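PDB 3ZS6: periplasmic oligopeptide-binding protein from Burkholderia pseudomallei, which probably binds oligopeptides in the periplasm and hands them to an ABC transporter for uptake, and here holds a bound peptide. Local coordinates for residues Glu16-Ala21 against Leu33-Gly38; His22-Thr27 against Val389-Arg394; Arg91-Lys96 against Ile103-Val108; Ala402-Phe407 against Gln426-Tyr431. All coordinates share one frame; numbering follows the deposited sequence. Where two conformers were deposited one is given.

Contact 1 of 4, residues Glu16-Ala21 against Leu33-Gly38; sequences ESLDPA and LDLFEG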
# COMPACT_ATOMS: atom_id res chain seq x y z
N GLU A 16 -11.99 0.89 3.20
CA GLU A 16 -12.78 0.60 2.01
C GLU A 16 -13.57 -0.71 2.14
O GLU A 16 -14.64 -0.87 1.56
CB GLU A 16 -11.91 0.58 0.74
CG GLU A 16 -10.89 -0.57 0.68
CD GLU A 16 -9.62 -0.29 1.47
OE1 GLU A 16 -9.54 0.77 2.13
OE2 GLU A 16 -8.68 -1.12 1.43
N SER A 17 -13.03 -1.65 2.91
CA SER A 17 -13.65 -2.96 3.04
C SER A 17 -12.94 -3.72 4.14
O SER A 17 -11.79 -3.41 4.47
CB SER A 17 -13.55 -3.72 1.72
OG SER A 17 -14.03 -5.05 1.81
N LEU A 18 -13.61 -4.71 4.72
CA LEU A 18 -12.96 -5.63 5.64
C LEU A 18 -12.98 -7.05 5.08
O LEU A 18 -12.64 -8.01 5.77
CB LEU A 18 -13.62 -5.59 7.01
CG LEU A 18 -13.42 -4.29 7.80
CD1 LEU A 18 -14.11 -4.37 9.16
CD2 LEU A 18 -11.93 -3.99 7.98
N ASP A 19 -13.39 -7.17 3.81
CA ASP A 19 -13.30 -8.42 3.07
C ASP A 19 -11.91 -8.51 2.45
O ASP A 19 -11.53 -7.67 1.63
CB ASP A 19 -14.38 -8.43 1.96
CG ASP A 19 -14.45 -9.76 1.21
OD1 ASP A 19 -13.44 -10.50 1.16
OD2 ASP A 19 -15.54 -10.06 0.66
N PRO A 20 -11.12 -9.52 2.86
CA PRO A 20 -9.75 -9.64 2.34
C PRO A 20 -9.66 -9.50 0.82
O PRO A 20 -8.68 -8.97 0.33
CB PRO A 20 -9.34 -11.05 2.78
CG PRO A 20 -10.08 -11.23 4.07
CD PRO A 20 -11.41 -10.54 3.88
N ALA A 21 -10.68 -9.96 0.10
CA ALA A 21 -10.66 -9.89 -1.35
C ALA A 21 -10.82 -8.47 -1.91
O ALA A 21 -10.53 -8.22 -3.08
CB ALA A 21 -11.72 -10.80 -1.95
N LEU A 33 -5.54 -7.08 9.22
CA LEU A 33 -4.55 -8.03 9.73
C LEU A 33 -4.63 -8.20 11.25
O LEU A 33 -4.06 -9.13 11.80
CB LEU A 33 -3.14 -7.65 9.28
CG LEU A 33 -2.84 -7.85 7.79
CD1 LEU A 33 -1.51 -7.22 7.42
CD2 LEU A 33 -2.87 -9.34 7.39
N ASP A 34 -5.33 -7.29 11.92
CA ASP A 34 -5.72 -7.53 13.31
C ASP A 34 -6.87 -8.56 13.36
O ASP A 34 -6.98 -9.32 14.32
CB ASP A 34 -6.18 -6.22 13.99
CG ASP A 34 -5.02 -5.33 14.42
OD1 ASP A 34 -3.83 -5.72 14.32
OD2 ASP A 34 -5.32 -4.21 14.88
N LEU A 35 -7.71 -8.58 12.33
CA LEU A 35 -8.88 -9.48 12.29
C LEU A 35 -8.63 -10.85 11.65
O LEU A 35 -9.30 -11.84 11.99
CB LEU A 35 -10.06 -8.81 11.58
CG LEU A 35 -10.64 -7.55 12.24
CD1 LEU A 35 -11.60 -6.84 11.29
CD2 LEU A 35 -11.34 -7.89 13.57
N PHE A 36 -7.68 -10.91 10.72
CA PHE A 36 -7.38 -12.13 9.97
C PHE A 36 -5.88 -12.44 10.02
O PHE A 36 -5.06 -11.53 10.10
CB PHE A 36 -7.78 -12.01 8.50
CG PHE A 36 -9.26 -11.84 8.27
CD1 PHE A 36 -9.84 -10.57 8.31
CD2 PHE A 36 -10.06 -12.93 7.99
CE1 PHE A 36 -11.20 -10.40 8.07
CE2 PHE A 36 -11.42 -12.78 7.76
CZ PHE A 36 -12.00 -11.51 7.80
N GLU A 37 -5.55 -13.72 9.96
CA GLU A 37 -4.15 -14.15 9.97
C GLU A 37 -3.87 -15.04 8.78
O GLU A 37 -4.57 -16.03 8.56
CB GLU A 37 -3.85 -14.94 11.25
CG GLU A 37 -2.40 -15.43 11.34
CD GLU A 37 -2.16 -16.26 12.58
OE1 GLU A 37 -2.87 -17.27 12.77
OE2 GLU A 37 -1.28 -15.88 13.38
N GLY A 38 -2.84 -14.68 8.01
CA GLY A 38 -2.46 -15.45 6.84
C GLY A 38 -1.47 -16.55 7.19
O GLY A 38 -1.25 -16.84 8.37

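Contact 2 of 4, residues His22-Thr27 against Val389-Arg394; sequences HIESWT and VLMKQR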
# COMPACT_ATOMS: atom_id res chain seq x y z
N HIS A 22 -11.27 -7.54 -1.07
CA HIS A 22 -11.49 -6.18 -1.53
C HIS A 22 -10.65 -5.14 -0.79
O HIS A 22 -10.83 -3.94 -0.97
CB HIS A 22 -12.98 -5.85 -1.47
CG HIS A 22 -13.82 -6.76 -2.32
ND1 HIS A 22 -13.77 -6.74 -3.69
CD2 HIS A 22 -14.70 -7.74 -1.98
CE1 HIS A 22 -14.59 -7.66 -4.17
NE2 HIS A 22 -15.17 -8.28 -3.16
N ILE A 23 -9.71 -5.62 0.02
CA ILE A 23 -8.81 -4.73 0.76
C ILE A 23 -7.69 -4.23 -0.16
O ILE A 23 -6.99 -5.02 -0.80
CB ILE A 23 -8.23 -5.43 2.00
CG1 ILE A 23 -9.33 -5.61 3.05
CG2 ILE A 23 -7.03 -4.64 2.57
CD1 ILE A 23 -8.91 -6.37 4.33
N GLU A 24 -7.51 -2.91 -0.23
CA GLU A 24 -6.53 -2.32 -1.13
C GLU A 24 -5.54 -1.39 -0.42
O GLU A 24 -4.45 -1.14 -0.94
CB GLU A 24 -7.21 -1.45 -2.19
CG GLU A 24 -8.11 -2.13 -3.17
CD GLU A 24 -8.66 -1.15 -4.18
OE1 GLU A 24 -7.86 -0.60 -4.97
OE2 GLU A 24 -9.89 -0.92 -4.18
N SER A 25 -5.96 -0.83 0.71
CA SER A 25 -5.23 0.31 1.29
C SER A 25 -4.39 -0.03 2.51
O SER A 25 -4.55 -1.09 3.12
CB SER A 25 -6.21 1.42 1.67
OG SER A 25 -6.93 1.06 2.84
N TRP A 26 -3.52 0.90 2.88
CA TRP A 26 -2.78 0.83 4.13
C TRP A 26 -3.76 0.62 5.29
O TRP A 26 -3.54 -0.22 6.16
CB TRP A 26 -1.97 2.12 4.37
CG TRP A 26 -1.21 2.11 5.68
CD1 TRP A 26 0.05 1.63 5.89
CD2 TRP A 26 -1.68 2.59 6.96
NE1 TRP A 26 0.40 1.78 7.21
CE2 TRP A 26 -0.64 2.37 7.89
CE3 TRP A 26 -2.87 3.18 7.40
CZ2 TRP A 26 -0.75 2.72 9.24
CZ3 TRP A 26 -2.98 3.53 8.74
CH2 TRP A 26 -1.92 3.30 9.65
N THR A 27 -4.85 1.38 5.28
CA THR A 27 -5.83 1.27 6.36
C THR A 27 -6.50 -0.11 6.36
O THR A 27 -6.65 -0.72 7.41
CB THR A 27 -6.91 2.37 6.27
OG1 THR A 27 -6.32 3.66 6.51
CG2 THR A 27 -8.01 2.11 7.32
N VAL A 389 -13.66 7.30 -2.38
CA VAL A 389 -14.12 7.82 -3.66
C VAL A 389 -12.93 8.06 -4.59
O VAL A 389 -12.97 7.73 -5.77
CB VAL A 389 -14.93 9.12 -3.47
CG1 VAL A 389 -15.11 9.86 -4.81
CG2 VAL A 389 -16.28 8.80 -2.83
N LEU A 390 -11.88 8.65 -4.04
CA LEU A 390 -10.67 8.90 -4.83
C LEU A 390 -10.17 7.60 -5.42
O LEU A 390 -9.86 7.53 -6.60
CB LEU A 390 -9.59 9.55 -3.96
CG LEU A 390 -8.29 9.88 -4.72
CD1 LEU A 390 -8.59 10.82 -5.88
CD2 LEU A 390 -7.26 10.48 -3.77
N MET A 391 -10.08 6.55 -4.59
CA MET A 391 -9.60 5.26 -5.07
C MET A 391 -10.42 4.76 -6.26
O MET A 391 -9.85 4.33 -7.26
CB MET A 391 -9.57 4.20 -3.96
CG MET A 391 -8.23 4.09 -3.23
SD MET A 391 -8.10 2.66 -2.14
CE MET A 391 -9.70 2.69 -1.33
N LYS A 392 -11.74 4.84 -6.14
CA LYS A 392 -12.63 4.41 -7.22
C LYS A 392 -12.43 5.27 -8.46
O LYS A 392 -12.37 4.76 -9.58
CB LYS A 392 -14.09 4.45 -6.77
CG LYS A 392 -14.42 3.44 -5.68
CD LYS A 392 -15.88 3.51 -5.27
CE LYS A 392 -16.20 2.51 -4.16
NZ LYS A 392 -17.64 2.53 -3.79
N GLN A 393 -12.35 6.58 -8.26
CA GLN A 393 -12.17 7.48 -9.41
C GLN A 393 -10.88 7.19 -10.18
O GLN A 393 -10.87 7.23 -11.41
CB GLN A 393 -12.23 8.94 -8.97
CG GLN A 393 -13.65 9.42 -8.69
CD GLN A 393 -13.69 10.86 -8.22
OE1 GLN A 393 -12.69 11.41 -7.77
NE2 GLN A 393 -14.85 11.49 -8.34
N ARG A 394 -9.80 6.89 -9.47
CA ARG A 394 -8.54 6.56 -10.13
C ARG A 394 -8.66 5.25 -10.93
O ARG A 394 -8.22 5.18 -12.09
CB ARG A 394 -7.38 6.50 -9.11
CG ARG A 394 -7.04 7.85 -8.48
CD ARG A 394 -5.86 7.79 -7.50
NE ARG A 394 -5.90 6.63 -6.62
CZ ARG A 394 -5.43 6.59 -5.37
NH1 ARG A 394 -4.91 7.69 -4.81
NH2 ARG A 394 -5.49 5.45 -4.67

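Contact 3 of 4, residues Arg91-Lys96 against Ile103-Val108; sequences RLADPK and ILVEFV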
# COMPACT_ATOMS: atom_id res chain seq x y z
N ARG A 91 -10.89 -17.64 -4.93
CA ARG A 91 -11.89 -16.58 -4.89
C ARG A 91 -11.28 -15.23 -5.30
O ARG A 91 -11.86 -14.48 -6.09
CB ARG A 91 -12.49 -16.50 -3.49
CG ARG A 91 -13.47 -15.35 -3.25
CD ARG A 91 -14.07 -15.47 -1.86
NE ARG A 91 -15.06 -14.44 -1.59
CZ ARG A 91 -14.83 -13.35 -0.86
NH1 ARG A 91 -13.63 -13.14 -0.31
NH2 ARG A 91 -15.80 -12.48 -0.67
N LEU A 92 -10.11 -14.93 -4.76
CA LEU A 92 -9.38 -13.72 -5.11
C LEU A 92 -9.06 -13.65 -6.60
O LEU A 92 -9.19 -12.60 -7.23
CB LEU A 92 -8.08 -13.64 -4.29
CG LEU A 92 -7.21 -12.40 -4.51
CD1 LEU A 92 -7.97 -11.13 -4.13
CD2 LEU A 92 -5.92 -12.50 -3.70
N ALA A 93 -8.63 -14.79 -7.16
CA ALA A 93 -8.24 -14.87 -8.56
C ALA A 93 -9.44 -14.77 -9.51
O ALA A 93 -9.34 -14.22 -10.61
CB ALA A 93 -7.46 -16.16 -8.82
N ASP A 94 -10.57 -15.32 -9.09
CA ASP A 94 -11.79 -15.34 -9.90
C ASP A 94 -12.26 -13.93 -10.30
O ASP A 94 -12.62 -13.14 -9.44
CB ASP A 94 -12.89 -16.04 -9.10
CG ASP A 94 -14.14 -16.29 -9.92
OD1 ASP A 94 -14.27 -15.74 -11.03
OD2 ASP A 94 -15.00 -17.04 -9.42
N PRO A 95 -12.27 -13.62 -11.61
CA PRO A 95 -12.66 -12.25 -11.99
C PRO A 95 -14.12 -11.95 -11.64
O PRO A 95 -14.51 -10.78 -11.56
CB PRO A 95 -12.45 -12.22 -13.51
CG PRO A 95 -12.49 -13.68 -13.93
CD PRO A 95 -11.89 -14.43 -12.78
N LYS A 96 -14.93 -12.98 -11.43
CA LYS A 96 -16.31 -12.76 -11.02
C LYS A 96 -16.39 -12.17 -9.62
O LYS A 96 -17.38 -11.52 -9.27
CB LYS A 96 -17.14 -14.04 -11.15
CG LYS A 96 -17.59 -14.32 -12.59
CD LYS A 96 -18.21 -15.70 -12.74
CE LYS A 96 -18.37 -16.07 -14.21
NZ LYS A 96 -18.93 -17.45 -14.37
N ILE A 103 -3.11 -8.62 -7.88
CA ILE A 103 -1.66 -8.58 -8.07
C ILE A 103 -0.91 -9.57 -7.17
O ILE A 103 0.07 -10.17 -7.60
CB ILE A 103 -1.08 -7.16 -7.88
CG1 ILE A 103 -1.46 -6.60 -6.50
CG2 ILE A 103 -1.56 -6.23 -9.01
CD1 ILE A 103 -0.81 -5.27 -6.16
N LEU A 104 -1.37 -9.74 -5.93
CA LEU A 104 -0.66 -10.62 -4.99
C LEU A 104 -0.76 -12.11 -5.36
O LEU A 104 0.18 -12.86 -5.12
CB LEU A 104 -1.14 -10.41 -3.55
CG LEU A 104 -0.62 -9.14 -2.87
CD1 LEU A 104 -1.04 -9.09 -1.40
CD2 LEU A 104 0.88 -9.05 -3.01
N VAL A 105 -1.88 -12.52 -5.93
CA VAL A 105 -2.05 -13.92 -6.30
C VAL A 105 -1.48 -14.16 -7.70
O VAL A 105 -1.36 -15.30 -8.16
CB VAL A 105 -3.53 -14.35 -6.23
CG1 VAL A 105 -4.29 -13.84 -7.45
CG2 VAL A 105 -3.63 -15.87 -6.10
N GLU A 106 -1.10 -13.09 -8.37
CA GLU A 106 -0.64 -13.17 -9.75
C GLU A 106 0.63 -14.02 -9.90
O GLU A 106 0.88 -14.56 -10.98
CB GLU A 106 -0.41 -11.77 -10.31
CG GLU A 106 -0.84 -11.59 -11.76
CD GLU A 106 -0.77 -10.14 -12.20
OE1 GLU A 106 -1.60 -9.33 -11.73
OE2 GLU A 106 0.11 -9.80 -13.01
N PHE A 107 1.42 -14.13 -8.84
CA PHE A 107 2.65 -14.93 -8.91
C PHE A 107 2.33 -16.43 -8.92
O PHE A 107 3.16 -17.25 -9.32
CB PHE A 107 3.59 -14.63 -7.73
CG PHE A 107 4.15 -13.24 -7.73
CD1 PHE A 107 3.68 -12.28 -8.61
CD2 PHE A 107 5.15 -12.89 -6.83
CE1 PHE A 107 4.20 -10.99 -8.60
CE2 PHE A 107 5.67 -11.61 -6.81
CZ PHE A 107 5.20 -10.66 -7.70
N VAL A 108 1.13 -16.78 -8.48
CA VAL A 108 0.74 -18.18 -8.41
C VAL A 108 0.43 -18.77 -9.78
O VAL A 108 -0.10 -18.10 -10.66
CB VAL A 108 -0.45 -18.39 -7.45
CG1 VAL A 108 -0.78 -19.87 -7.34
CG2 VAL A 108 -0.11 -17.81 -6.08

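Contact 4 of 4, residues Ala402-Phe407 against Gln426-Tyr431; sequences ARDGWF and QNTVGY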
# COMPACT_ATOMS: atom_id res chain seq x y z
N ALA A 402 -4.23 13.22 -9.96
CA ALA A 402 -4.76 12.83 -8.65
C ALA A 402 -3.66 12.51 -7.64
O ALA A 402 -2.62 11.96 -8.00
CB ALA A 402 -5.72 11.64 -8.80
N ARG A 403 -3.90 12.89 -6.39
CA ARG A 403 -3.01 12.52 -5.30
C ARG A 403 -2.99 10.98 -5.20
O ARG A 403 -4.04 10.33 -5.20
CB ARG A 403 -3.49 13.15 -3.99
CG ARG A 403 -2.39 13.35 -2.93
CD ARG A 403 -1.85 12.00 -2.44
NE ARG A 403 -2.87 11.26 -1.72
CZ ARG A 403 -2.71 10.04 -1.21
NH1 ARG A 403 -1.55 9.40 -1.34
NH2 ARG A 403 -3.71 9.45 -0.56
N ASP A 404 -1.79 10.41 -5.15
CA ASP A 404 -1.65 8.96 -5.02
C ASP A 404 -0.43 8.65 -4.16
O ASP A 404 0.24 9.56 -3.68
CB ASP A 404 -1.52 8.29 -6.39
CG ASP A 404 -2.10 6.87 -6.42
OD1 ASP A 404 -1.98 6.13 -5.42
OD2 ASP A 404 -2.68 6.48 -7.46
N GLY A 405 -0.14 7.37 -3.97
CA GLY A 405 0.95 6.94 -3.10
C GLY A 405 0.88 5.44 -2.91
O GLY A 405 -0.20 4.87 -2.79
N TRP A 406 2.05 4.79 -2.86
CA TRP A 406 2.10 3.34 -2.75
C TRP A 406 3.07 2.93 -1.65
O TRP A 406 4.21 3.41 -1.61
CB TRP A 406 2.55 2.74 -4.09
CG TRP A 406 2.56 1.24 -4.17
CD1 TRP A 406 3.65 0.42 -4.08
CD2 TRP A 406 1.43 0.39 -4.38
NE1 TRP A 406 3.27 -0.89 -4.22
CE2 TRP A 406 1.91 -0.94 -4.41
CE3 TRP A 406 0.06 0.61 -4.55
CZ2 TRP A 406 1.07 -2.04 -4.59
CZ3 TRP A 406 -0.78 -0.49 -4.73
CH2 TRP A 406 -0.27 -1.80 -4.76
N PHE A 407 2.60 2.07 -0.75
CA PHE A 407 3.43 1.43 0.28
C PHE A 407 3.83 0.05 -0.21
O PHE A 407 2.97 -0.71 -0.69
CB PHE A 407 2.64 1.26 1.59
CG PHE A 407 2.84 2.38 2.57
CD1 PHE A 407 2.16 3.58 2.43
CD2 PHE A 407 3.71 2.23 3.64
CE1 PHE A 407 2.35 4.61 3.33
CE2 PHE A 407 3.91 3.26 4.55
CZ PHE A 407 3.22 4.45 4.39
N GLN A 426 -3.53 -2.86 -10.19
CA GLN A 426 -3.22 -1.61 -9.49
C GLN A 426 -2.46 -0.62 -10.38
O GLN A 426 -1.93 0.39 -9.90
CB GLN A 426 -2.47 -1.90 -8.18
CG GLN A 426 -3.35 -2.48 -7.06
CD GLN A 426 -4.34 -1.46 -6.52
OE1 GLN A 426 -4.00 -0.29 -6.32
NE2 GLN A 426 -5.57 -1.90 -6.28
N ASN A 427 -2.39 -0.92 -11.67
CA ASN A 427 -1.94 0.04 -12.67
C ASN A 427 -3.13 0.92 -13.05
O ASN A 427 -3.86 0.64 -14.00
CB ASN A 427 -1.37 -0.69 -13.89
CG ASN A 427 -0.81 0.26 -14.95
OD1 ASN A 427 -1.19 1.42 -15.04
ND2 ASN A 427 0.09 -0.26 -15.78
N THR A 428 -3.35 1.97 -12.26
CA THR A 428 -4.52 2.80 -12.46
C THR A 428 -4.27 3.93 -13.48
O THR A 428 -5.22 4.38 -14.13
CB THR A 428 -5.07 3.38 -11.12
OG1 THR A 428 -4.08 4.18 -10.49
CG2 THR A 428 -5.50 2.24 -10.18
N VAL A 429 -3.02 4.35 -13.65
CA VAL A 429 -2.72 5.40 -14.65
C VAL A 429 -2.94 4.90 -16.08
O VAL A 429 -3.13 5.70 -17.01
CB VAL A 429 -1.30 5.98 -14.51
CG1 VAL A 429 -1.09 6.53 -13.10
CG2 VAL A 429 -0.24 4.93 -14.88
N GLY A 430 -2.89 3.58 -16.26
CA GLY A 430 -3.19 2.97 -17.55
C GLY A 430 -1.98 2.92 -18.47
O GLY A 430 -2.10 3.04 -19.68
N TYR A 431 -0.80 2.75 -17.88
CA TYR A 431 0.43 2.72 -18.65
C TYR A 431 0.65 1.31 -19.15
O TYR A 431 0.27 0.34 -18.49
CB TYR A 431 1.59 3.17 -17.76
CG TYR A 431 2.97 3.15 -18.39
CD1 TYR A 431 3.35 4.13 -19.30
CD2 TYR A 431 3.90 2.18 -18.04
CE1 TYR A 431 4.61 4.13 -19.86
CE2 TYR A 431 5.16 2.17 -18.60
CZ TYR A 431 5.52 3.15 -19.50
OH TYR A 431 6.78 3.14 -20.05
O HOH W 1 -3.96 4.30 -7.79
O HOH W 2 -1.25 5.04 -9.81

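Contact 1 of 4, residues Glu16-Ala21 against Leu33-Gly38
Leu-18 and Leu-35 face each other with their CA atoms 8.7 Å apart, and Pro-20 and Phe-36 lie at a similar separation, so the irregular chain of Glu-16–Ala-21 runs beside the end of helix 26-35 without pairing to it. The link is a side-chain one, built round a proline-aromatic CH-pi contact just where the helix gives out: Leu-35 is its last helical residue and Phe-36 the first to leave helical angles. Pro-20 lies over one face of the Phe-36 ring, its CG 4.0 Å from the ring centroid and only 2° off the normal. The proline CD sits over the rim on the same side, 4.1 Å from Phe-36 CZ. Phe-36 swings CG anti to its carbonyl carbon (chi1 -64°), which sends the ring into the loop. There its CE1 also comes within 3.6 Å of Leu-18 O, at a slant. Beyond the ring the two leucines meet by single methyls, Leu-18 CD1 to Leu-35 CD1, and both side chains rest on Leu-183 of strand 181-187, so the loop and helix end are pressed against that sheet together. Two small turns shape the loop that delivers these groups. Ser-17 OG takes the N-H of Asp-19 in an ST turn, and an Asx turn follows directly. Asp-19 keeps its other carboxylate oxygen for Arg-91 and Trp-169. In the Asx turn Ala-21 N reaches Asp-19 OD1 at 3.0 Å, from above the carboxylate plane and 41° out of it.

Contact 2 of 4, residues His22-Thr27 against Val389-Arg394
Glu-24 OE1 takes two hydrogen bonds, from NE2 of His-395, the last residue of helix 387-395, and from NE2 of Gln-426. The CB of that same glutamate is what touches Met-391, in the middle of the helix: Glu-24 CB is 4.2 Å from Met-391 SD. The carboxylate itself passes on beside the thioether, with CD anti to CA (chi2 -178°), so the chain runs straight out. Ser-25 adds a second, looser touch on the same sulfur, its CB 4.4 Å from Met-391 SD. The methionine has two conformers, so these sulfur contacts hold for one of them and are doubtful in detail. Behind the loop, Glu-16 supports both residues at once, its OE2 bonded to Glu-24 N and its OE1 to Ser-25 OG. Ser-25 is also the N-cap of helix 26-35, its OG bonded to Gly-28 N. On the far segment Arg-394 puts NH1 on the carbonyl oxygen of Arg-403, while Arg-394 NH2 stays 6.5 Å from Glu-24 OE1, too far to be a partner. Met-391, Ser-25 and Arg-394 all pack on apolar side chains of the bound peptide, and Glu-24 and Trp-26 form backbone hydrogen bonds with it. This is part of the wall of the peptide site. Across the contact only van der Waals touches on one thioether are made, the carboxylate being satisfied by other partners, and the nearby arginine would at most favour the charged glutamate from a distance.

Contact 3 of 4, residues Arg91-Lys96 against Ile103-Val108
Leu-92 leaves helix 82-93 pointing at Val-105. From its CB, CG stands anti to the backbone N (chi1 -178°), which carries the branch away from the helix and toward the 103-108 segment. Leu-92 CB itself stops short, about 4.9 Å from Val-105 CG1, and Leu-92 CG draws closer, to 4.4 Å from Val-105 CG1. At the tip the branch divides. Leu-92 CD2 is the arm that lands, 3.9 Å from Val-105 CB, and the leucine and valine run antiparallel, each passing the other's flank. CD1 turns elsewhere, toward the carbonyl oxygen of Ala-21. One residue along, Ala-93 supplies the second touch: its CB is 4.2 Å from Val-105 CG1, so the valine is met by two successive residues of the last helical turn, and its CG1 faces both. Ala-93 also rests on Ile-114 of helix 111-115, which brings a third element to the same apolar patch. Residues 103-107, which set the valine there, coil like a helix, yet the usual helical hydrogen-bond pattern is missing. Val-108 N does bond to Val-105 O, at 2.9 Å, whereas Glu-106 N to Ile-103 O is weak. Past the helix end, Asp-94 OD1 takes Lys-96 N in an Asx turn, the donor standing 53° above the carboxylate plane, and the chain is led out toward the surface. The arrangement is a helix end packed on the loop that joins it to helix 111-115, consistent with the additional domain that sets OppA-like proteins apart from smaller periplasmic binding proteins.

Contact 4 of 4, residues Ala402-Phe407 against Gln426-Tyr431
The Trp-406 ring offers its six-membered end to Gln-426: OE1 lies at the edge near the ring plane, 3.6 Å from Trp-406 CZ3, and the amide is turned only 25° from the indole. The aliphatic part of Gln-426 runs alongside, its CG 3.9 Å from Trp-406 CH2, while the backbone of the bound peptide and Phe-416 also pack on the tryptophan. Trp-406 belongs to strand 401-407 of the mixed sheet. Gln-426 belongs to the loop beyond helix 414-417, which carries an Asx motif that starts at Asn-427, itself the centre of an inverse gamma turn. The glutamine chain is bent at chi2 (-70°), which sets OE1 beside the indole edge while NE2 turns to Lys-100 O. Asp-404 and Thr-428 form the second link, through solvent: two waters bridge Asp-404 OD2 to Thr-428 OG1, both donating to the carboxylate. The other oxygen, Asp-404 OD1, uses its anti lone pair for Gly-405 N at 2.7 Å. Gly-405 and Phe-407 form backbone hydrogen bonds with the bound peptide, and Gln-426 packs on one of its apolar side chains, so strand and loop both border the peptide site. In the loop, Asn-427 OD1 accepts from Gly-430 N and Tyr-431 N on the same face of its plane, and the circuit closes with Asn-427 ND2 donating to Tyr-431 O over 2.8 Å.

From the N terminus, contact 1 closes a short loop from 16-21 to the end of helix 26-35. Contact 2 opens inside that loop, at 22-27, but closes only at 389-394, so the two cross and both use helix 26-35. Contact 3, a short closure after helix 82-93, nests inside the long span of contact 2. Contact 4 follows contact 2 in series and joins the next strand, 401-407, to the loop 426-431. Contact 1 touches contact 3 where Ala-21 lies against Arg-91, and Ile-103 of contact 3 packs on Trp-406 and Gln-426 of contact 4. Contacts 2 and 4 border the peptide site together.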